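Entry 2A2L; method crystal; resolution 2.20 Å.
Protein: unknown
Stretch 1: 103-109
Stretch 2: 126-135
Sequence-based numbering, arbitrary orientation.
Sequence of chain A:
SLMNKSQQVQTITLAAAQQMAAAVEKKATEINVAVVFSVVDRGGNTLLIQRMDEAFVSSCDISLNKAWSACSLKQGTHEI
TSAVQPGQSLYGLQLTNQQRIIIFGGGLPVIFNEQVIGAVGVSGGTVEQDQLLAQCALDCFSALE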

# COMPACT_ATOMS: atom_id res chain seq x y z
N ILE A 103 -0.33 -20.55 0.05
CA ILE A 103 -1.21 -21.61 -0.45
C ILE A 103 -0.39 -22.79 -0.98
O ILE A 103 -0.91 -23.65 -1.67
N PHE A 104 0.89 -22.81 -0.65
CA PHE A 104 1.69 -24.01 -0.84
C PHE A 104 2.36 -24.38 0.47
O PHE A 104 2.52 -23.53 1.36
N GLY A 105 2.71 -25.66 0.59
CA GLY A 105 3.22 -26.21 1.83
C GLY A 105 4.42 -25.46 2.38
O GLY A 105 5.14 -24.78 1.63
N GLY A 106 4.63 -25.57 3.68
CA GLY A 106 5.79 -24.98 4.31
C GLY A 106 5.46 -24.28 5.61
O GLY A 106 6.35 -23.77 6.29
N GLY A 107 4.17 -24.24 5.94
CA GLY A 107 3.68 -23.54 7.12
C GLY A 107 2.87 -24.52 7.91
O GLY A 107 2.00 -25.17 7.36
N LEU A 108 3.17 -24.66 9.20
CA LEU A 108 2.40 -25.57 10.06
C LEU A 108 1.95 -24.86 11.34
O LEU A 108 2.71 -24.09 11.90
N PRO A 109 0.71 -25.09 11.78
CA PRO A 109 0.32 -24.70 13.14
C PRO A 109 0.98 -25.57 14.21
O PRO A 109 1.27 -26.75 13.97
N THR A 126 12.53 -26.48 -2.16
CA THR A 126 11.27 -27.05 -2.65
C THR A 126 10.17 -27.07 -1.59
O THR A 126 10.44 -27.04 -0.39
N VAL A 127 8.93 -27.17 -2.06
CA VAL A 127 7.77 -27.15 -1.18
C VAL A 127 7.76 -28.36 -0.25
O VAL A 127 7.48 -28.24 0.94
N GLU A 128 8.08 -29.52 -0.81
CA GLU A 128 8.27 -30.75 -0.04
C GLU A 128 9.30 -30.61 1.07
O GLU A 128 9.08 -31.09 2.17
N GLN A 129 10.44 -29.97 0.76
CA GLN A 129 11.47 -29.66 1.76
C GLN A 129 11.01 -28.72 2.87
O GLN A 129 11.16 -29.04 4.06
N ASP A 130 10.45 -27.57 2.48
CA ASP A 130 9.88 -26.60 3.41
C ASP A 130 9.01 -27.29 4.46
O ASP A 130 9.13 -27.03 5.65
N GLN A 131 8.15 -28.18 3.98
CA GLN A 131 7.16 -28.82 4.81
C GLN A 131 7.79 -29.89 5.73
O GLN A 131 7.32 -30.11 6.84
N LEU A 132 8.86 -30.51 5.24
CA LEU A 132 9.63 -31.54 5.96
C LEU A 132 10.40 -30.89 7.10
O LEU A 132 10.63 -31.51 8.14
N LEU A 133 10.81 -29.64 6.88
CA LEU A 133 11.59 -28.90 7.85
C LEU A 133 10.66 -28.22 8.83
O LEU A 133 11.05 -27.89 9.94
N ALA A 134 9.41 -28.03 8.39
CA ALA A 134 8.38 -27.46 9.22
C ALA A 134 7.89 -28.48 10.23
O ALA A 134 7.72 -28.14 11.40
N GLN A 135 7.68 -29.73 9.79
CA GLN A 135 7.35 -30.84 10.69
C GLN A 135 8.51 -31.16 11.65
O GLN A 135 8.30 -31.42 12.81

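The two stretches meet through van der Waals packing alone, with no hydrogen bond between them and 391 Å² buried in total. Strand 107-109 and helix 127-135 run in roughly the same direction, at 29°, with their axes 8.0 Å apart at closest approach.

Apolar contacts lie at both ends of the glycine run. Phe104 (chi1 p) points toward the helix, and its CD1 lies 4.2 Å from CG2 of Val127 (chi1 t), which meets the ring obliquely. Leu108, in the m,t rotamer, is the most extensively covered residue; its CD1 reaches CB of Ala134 at 3.7 Å. The same methyl also packs against the polar amide of Gln135, Leu108 CD1 lying 3.4 Å from Gln135 NE2. Although CA-to-CB of Gln135 points sideways, its t,p conformation brings the amide end close to this methyl.

Between them, glycines let the helix approach closely: the CA atoms of Gly106 and Gln131 are just 4.1 Å apart. Gly105 N packs 3.4 Å from Val127 CG1, and Gly106 CA 3.7 Å from Asp130 CB. A CB on Gly105 would crowd Gln131 OE1 and Val127 CG1; one on Gly106 would crowd Asp130 CB and jam against the carbonyl O of Gly105.

Thr126 caps the helix, its OG1 accepting from Gln129 N at 3.0 Å, while Thr126 N donates to Gln129 OE1 at 3.1 Å; Asp130 OD1 bonds elsewhere in the structure.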

# COMPACT_ATOMS: atom_id res chain seq x y z
CB ILE A 103 -2.19 -21.11 -1.56
CG1 ILE A 103 -1.42 -20.40 -2.68
CG2 ILE A 103 -3.26 -20.22 -0.95
CD1 ILE A 103 -2.20 -20.24 -3.95
CB PHE A 104 2.70 -23.87 -1.99
CG PHE A 104 3.34 -22.51 -2.08
CD1 PHE A 104 4.53 -22.24 -1.39
CD2 PHE A 104 2.77 -21.50 -2.83
CE1 PHE A 104 5.11 -20.98 -1.46
CE2 PHE A 104 3.34 -20.23 -2.89
CZ PHE A 104 4.52 -19.98 -2.21
CB LEU A 108 3.20 -26.83 10.39
CG LEU A 108 3.37 -27.83 9.24
CD1 LEU A 108 4.34 -28.92 9.58
CD2 LEU A 108 2.02 -28.44 8.81
CB PRO A 109 -1.19 -24.90 13.13
CG PRO A 109 -1.38 -25.99 12.15
CD PRO A 109 -0.42 -25.69 11.06
CB THR A 126 11.43 -28.51 -3.14
OG1 THR A 126 11.30 -29.41 -2.02
CG2 THR A 126 12.74 -28.71 -3.89
CB VAL A 127 6.48 -27.05 -2.00
CG1 VAL A 127 5.26 -27.21 -1.12
CG2 VAL A 127 6.42 -25.73 -2.68
CB GLU A 128 8.65 -31.93 -0.93
CG GLU A 128 7.92 -32.00 -2.26
CD GLU A 128 8.71 -31.38 -3.42
OE1 GLU A 128 8.58 -30.15 -3.63
OE2 GLU A 128 9.44 -32.13 -4.13
CB GLN A 129 12.71 -29.11 1.09
CG GLN A 129 13.56 -30.17 0.42
CD GLN A 129 14.61 -29.59 -0.47
OE1 GLN A 129 14.51 -28.43 -0.88
NE2 GLN A 129 15.64 -30.37 -0.76
CB ASP A 130 9.05 -25.55 2.66
CG ASP A 130 9.86 -24.77 1.65
OD1 ASP A 130 11.11 -24.76 1.77
OD2 ASP A 130 9.25 -24.18 0.72
CB GLN A 131 6.09 -29.42 3.90
CG GLN A 131 4.78 -29.64 4.59
CD GLN A 131 3.88 -30.59 3.84
OE1 GLN A 131 3.81 -30.55 2.60
NE2 GLN A 131 3.18 -31.45 4.59
CB LEU A 132 10.61 -32.24 4.99
CG LEU A 132 11.67 -33.23 5.54
CD1 LEU A 132 11.93 -34.40 4.55
CD2 LEU A 132 13.01 -32.58 5.84
CB LEU A 133 12.45 -27.85 7.14
CG LEU A 133 13.53 -28.35 6.19
CD1 LEU A 133 14.20 -27.20 5.55
CD2 LEU A 133 14.54 -29.20 6.92
CB ALA A 134 7.25 -26.93 8.36
CB GLN A 135 6.97 -32.10 9.90
CG GLN A 135 6.25 -33.19 10.72
CD GLN A 135 4.94 -32.73 11.40
OE1 GLN A 135 4.75 -32.89 12.62
NE2 GLN A 135 4.03 -32.16 10.60